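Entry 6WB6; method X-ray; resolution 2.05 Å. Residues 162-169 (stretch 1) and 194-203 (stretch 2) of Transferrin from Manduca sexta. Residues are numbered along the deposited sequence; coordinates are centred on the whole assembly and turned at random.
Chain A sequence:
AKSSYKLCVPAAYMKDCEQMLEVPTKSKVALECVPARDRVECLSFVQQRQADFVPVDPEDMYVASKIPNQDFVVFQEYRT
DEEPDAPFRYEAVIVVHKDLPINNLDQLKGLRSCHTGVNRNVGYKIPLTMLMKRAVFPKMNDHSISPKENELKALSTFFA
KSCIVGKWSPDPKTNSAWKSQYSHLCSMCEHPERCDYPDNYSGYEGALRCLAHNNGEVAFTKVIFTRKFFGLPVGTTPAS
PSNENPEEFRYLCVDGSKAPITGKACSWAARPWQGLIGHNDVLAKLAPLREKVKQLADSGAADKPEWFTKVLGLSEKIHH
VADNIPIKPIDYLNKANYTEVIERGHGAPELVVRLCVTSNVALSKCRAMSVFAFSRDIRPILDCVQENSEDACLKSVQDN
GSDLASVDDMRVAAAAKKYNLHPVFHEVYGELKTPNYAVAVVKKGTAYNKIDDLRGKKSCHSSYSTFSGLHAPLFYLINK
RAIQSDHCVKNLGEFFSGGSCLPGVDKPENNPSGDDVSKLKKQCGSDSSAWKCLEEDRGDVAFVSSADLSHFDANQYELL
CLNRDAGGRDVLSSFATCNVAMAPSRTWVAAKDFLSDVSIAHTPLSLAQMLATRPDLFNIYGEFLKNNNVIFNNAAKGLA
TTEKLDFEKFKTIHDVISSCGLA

Stretch 1 162-169: SCIVGKWS
Stretch 2 (194-203) RCDYPDNYSG

How does stretch 1 enter the contact? It arrives extended, as part of a weakly bonded strand that begins earlier in the chain, with Ser162 out of reach. Cys163 (phi/psi -125/108, chi1 t) points toward stretch 2, its SG 3.7 Å from Tyr201 O. That carbonyl belongs to a type I turn from Asp199 to Ser202, closed by Ser202 N to Asp199 O at 2.9 Å and braced by Tyr201 N to Asp199 OD1 at 2.8 Å. The CA-to-CB bond of Ile164 (-134/84, chi1 m, chi2 t) points away, yet Ile164 O lies 3.6 Å from Cys195 SG and accepts a hydrogen bond from Trp168 NE1 at 2.7 Å.

What surrounds Val165? At -82/169 with chi1 m, it points toward stretch 2, its CA 4.5 Å from Cys195 CA; Gly166 CA lies 4.6 Å from Asp196 CA, so residue numbers rise together along both stretches. Val165 CG2 sits over one face of the Tyr197 ring (chi1 m, chi2 -76°), 3.6 Å from the centroid in a CH-pi contact, and 3.5 Å from Ser202 CB. Val165 CA approaches Cys195 O to 3.1 Å.

Why is glycine suited to position 166? Its angles, 115/-170, would jam a CB against the preceding carbonyl oxygen; an ideal CB on Gly166 would also crowd Tyr197 CE2. Gly166 N donates to Cys195 O at 3.0 Å and 157°, the backbone link between the stretches. Cys195 itself adopts 51/37.

How is the far end fastened? Lys167 (-89/97; chi m, m, t, m) starts sideways but reaches back, its NZ forming a 2.9 Å salt bridge with Asp196 OD2. Asp196 (-134/165, chi1 -146°) uses OD1 to accept from Tyr197 N at 2.9 Å. Trp168 (-69/-36, chi1 m, chi2 3°) brings CZ2 to 3.9 Å from Cys195 SG, which meets the ring obliquely. Ser169 then leaves the contact.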

# COMPACT_ATOMS: atom_id res chain seq x y z
N SER A 162 0.90 -22.56 15.11
CA SER A 162 1.42 -22.37 13.76
C SER A 162 2.66 -21.50 13.82
O SER A 162 3.07 -21.03 14.89
CB SER A 162 0.37 -21.76 12.85
OG SER A 162 -0.91 -22.37 13.03
N CYS A 163 3.30 -21.34 12.66
CA CYS A 163 4.25 -20.26 12.45
C CYS A 163 3.82 -19.48 11.22
O CYS A 163 4.01 -19.95 10.09
CB CYS A 163 5.69 -20.76 12.27
SG CYS A 163 6.78 -19.38 11.97
N ILE A 164 3.29 -18.27 11.42
CA ILE A 164 2.85 -17.45 10.29
C ILE A 164 3.36 -16.03 10.48
O ILE A 164 2.64 -15.15 10.95
CB ILE A 164 1.32 -17.47 10.12
CG1 ILE A 164 0.81 -18.89 9.94
CG2 ILE A 164 0.96 -16.72 8.83
CD1 ILE A 164 -0.74 -18.96 9.75
N VAL A 165 4.61 -15.80 10.06
CA VAL A 165 5.30 -14.53 10.31
C VAL A 165 4.89 -13.48 9.29
O VAL A 165 4.27 -13.77 8.27
CB VAL A 165 6.83 -14.70 10.31
CG1 VAL A 165 7.24 -15.85 11.15
CG2 VAL A 165 7.38 -14.89 8.92
N GLY A 166 5.28 -12.25 9.56
CA GLY A 166 5.14 -11.18 8.59
C GLY A 166 4.17 -10.13 9.07
O GLY A 166 3.72 -10.12 10.22
N LYS A 167 3.84 -9.22 8.16
CA LYS A 167 2.96 -8.09 8.47
C LYS A 167 1.52 -8.53 8.24
O LYS A 167 1.03 -8.54 7.11
CB LYS A 167 3.34 -6.89 7.61
CG LYS A 167 4.75 -6.37 7.82
CD LYS A 167 5.23 -6.49 9.25
CE LYS A 167 6.26 -5.42 9.63
NZ LYS A 167 7.64 -5.74 9.17
N TRP A 168 0.85 -8.93 9.31
CA TRP A 168 -0.55 -9.34 9.24
C TRP A 168 -1.47 -8.15 8.94
O TRP A 168 -2.49 -8.30 8.27
CB TRP A 168 -0.97 -9.96 10.56
CG TRP A 168 -0.23 -11.15 10.99
CD1 TRP A 168 0.83 -11.76 10.37
CD2 TRP A 168 -0.49 -11.89 12.18
NE1 TRP A 168 1.23 -12.85 11.10
CE2 TRP A 168 0.43 -12.95 12.22
CE3 TRP A 168 -1.44 -11.78 13.21
CZ2 TRP A 168 0.45 -13.88 13.26
CZ3 TRP A 168 -1.42 -12.67 14.23
CH2 TRP A 168 -0.49 -13.73 14.26
N SER A 169 -1.13 -6.99 9.49
CA SER A 169 -1.78 -5.74 9.15
C SER A 169 -0.76 -4.74 8.66
O SER A 169 0.33 -4.65 9.24
CB SER A 169 -2.52 -5.14 10.36
OG SER A 169 -2.82 -3.78 10.10
N ARG A 194 8.50 -12.07 18.08
CA ARG A 194 8.72 -11.19 16.93
C ARG A 194 7.87 -11.58 15.73
O ARG A 194 7.33 -10.70 15.05
CB ARG A 194 10.20 -11.22 16.54
CG ARG A 194 10.55 -10.32 15.39
CD ARG A 194 11.93 -9.72 15.60
NE ARG A 194 12.17 -8.61 14.69
CZ ARG A 194 12.54 -8.76 13.42
NH1 ARG A 194 12.73 -9.98 12.92
NH2 ARG A 194 12.73 -7.71 12.65
N CYS A 195 7.76 -12.88 15.44
CA CYS A 195 6.86 -13.38 14.41
C CYS A 195 7.05 -12.62 13.11
O CYS A 195 6.09 -12.32 12.41
CB CYS A 195 5.40 -13.27 14.86
SG CYS A 195 4.20 -14.42 14.08
N ASP A 196 8.29 -12.27 12.80
CA ASP A 196 8.60 -11.57 11.57
C ASP A 196 9.80 -12.22 10.90
O ASP A 196 10.51 -13.01 11.50
CB ASP A 196 8.88 -10.09 11.81
CG ASP A 196 8.39 -9.20 10.65
OD1 ASP A 196 8.06 -9.73 9.57
OD2 ASP A 196 8.34 -7.97 10.81
N TYR A 197 10.01 -11.88 9.63
CA TYR A 197 11.25 -12.21 8.97
C TYR A 197 12.39 -11.41 9.61
O TYR A 197 12.15 -10.33 10.17
CB TYR A 197 11.18 -11.89 7.47
CG TYR A 197 10.02 -12.54 6.78
CD1 TYR A 197 10.05 -13.88 6.48
CD2 TYR A 197 8.90 -11.82 6.44
CE1 TYR A 197 9.01 -14.48 5.86
CE2 TYR A 197 7.85 -12.40 5.80
CZ TYR A 197 7.91 -13.74 5.52
OH TYR A 197 6.90 -14.38 4.88
N PRO A 198 13.62 -11.93 9.59
CA PRO A 198 14.03 -13.32 9.29
C PRO A 198 13.64 -14.25 10.42
O PRO A 198 13.72 -13.87 11.58
CB PRO A 198 15.57 -13.23 9.19
CG PRO A 198 15.91 -11.77 9.23
CD PRO A 198 14.77 -11.09 9.94
N ASP A 199 13.25 -15.47 10.08
CA ASP A 199 12.89 -16.46 11.08
C ASP A 199 13.22 -17.82 10.49
O ASP A 199 12.65 -18.21 9.47
CB ASP A 199 11.42 -16.39 11.47
CG ASP A 199 11.08 -17.34 12.61
OD1 ASP A 199 11.02 -18.57 12.37
OD2 ASP A 199 10.86 -16.84 13.74
N ASN A 200 14.15 -18.52 11.12
CA ASN A 200 14.60 -19.78 10.57
C ASN A 200 13.49 -20.79 10.32
O ASN A 200 13.73 -21.78 9.61
CB ASN A 200 15.61 -20.42 11.51
CG ASN A 200 16.23 -21.62 10.89
OD1 ASN A 200 16.58 -21.59 9.72
ND2 ASN A 200 16.33 -22.69 11.65
N TYR A 201 12.28 -20.57 10.85
CA TYR A 201 11.18 -21.50 10.67
C TYR A 201 10.07 -20.94 9.77
O TYR A 201 8.95 -21.45 9.79
CB TYR A 201 10.64 -21.91 12.04
CG TYR A 201 11.62 -22.77 12.83
CD1 TYR A 201 12.44 -23.68 12.17
CD2 TYR A 201 11.75 -22.65 14.20
CE1 TYR A 201 13.34 -24.45 12.87
CE2 TYR A 201 12.65 -23.42 14.89
CZ TYR A 201 13.44 -24.31 14.21
OH TYR A 201 14.33 -25.07 14.90
N SER A 202 10.38 -19.94 8.96
CA SER A 202 9.42 -19.32 8.06
C SER A 202 9.96 -19.44 6.65
O SER A 202 11.08 -19.89 6.43
CB SER A 202 9.15 -17.85 8.44
OG SER A 202 10.30 -17.07 8.24
N GLY A 203 9.14 -19.08 5.69
CA GLY A 203 9.56 -19.18 4.30
C GLY A 203 9.48 -20.63 3.83
O GLY A 203 9.12 -21.54 4.58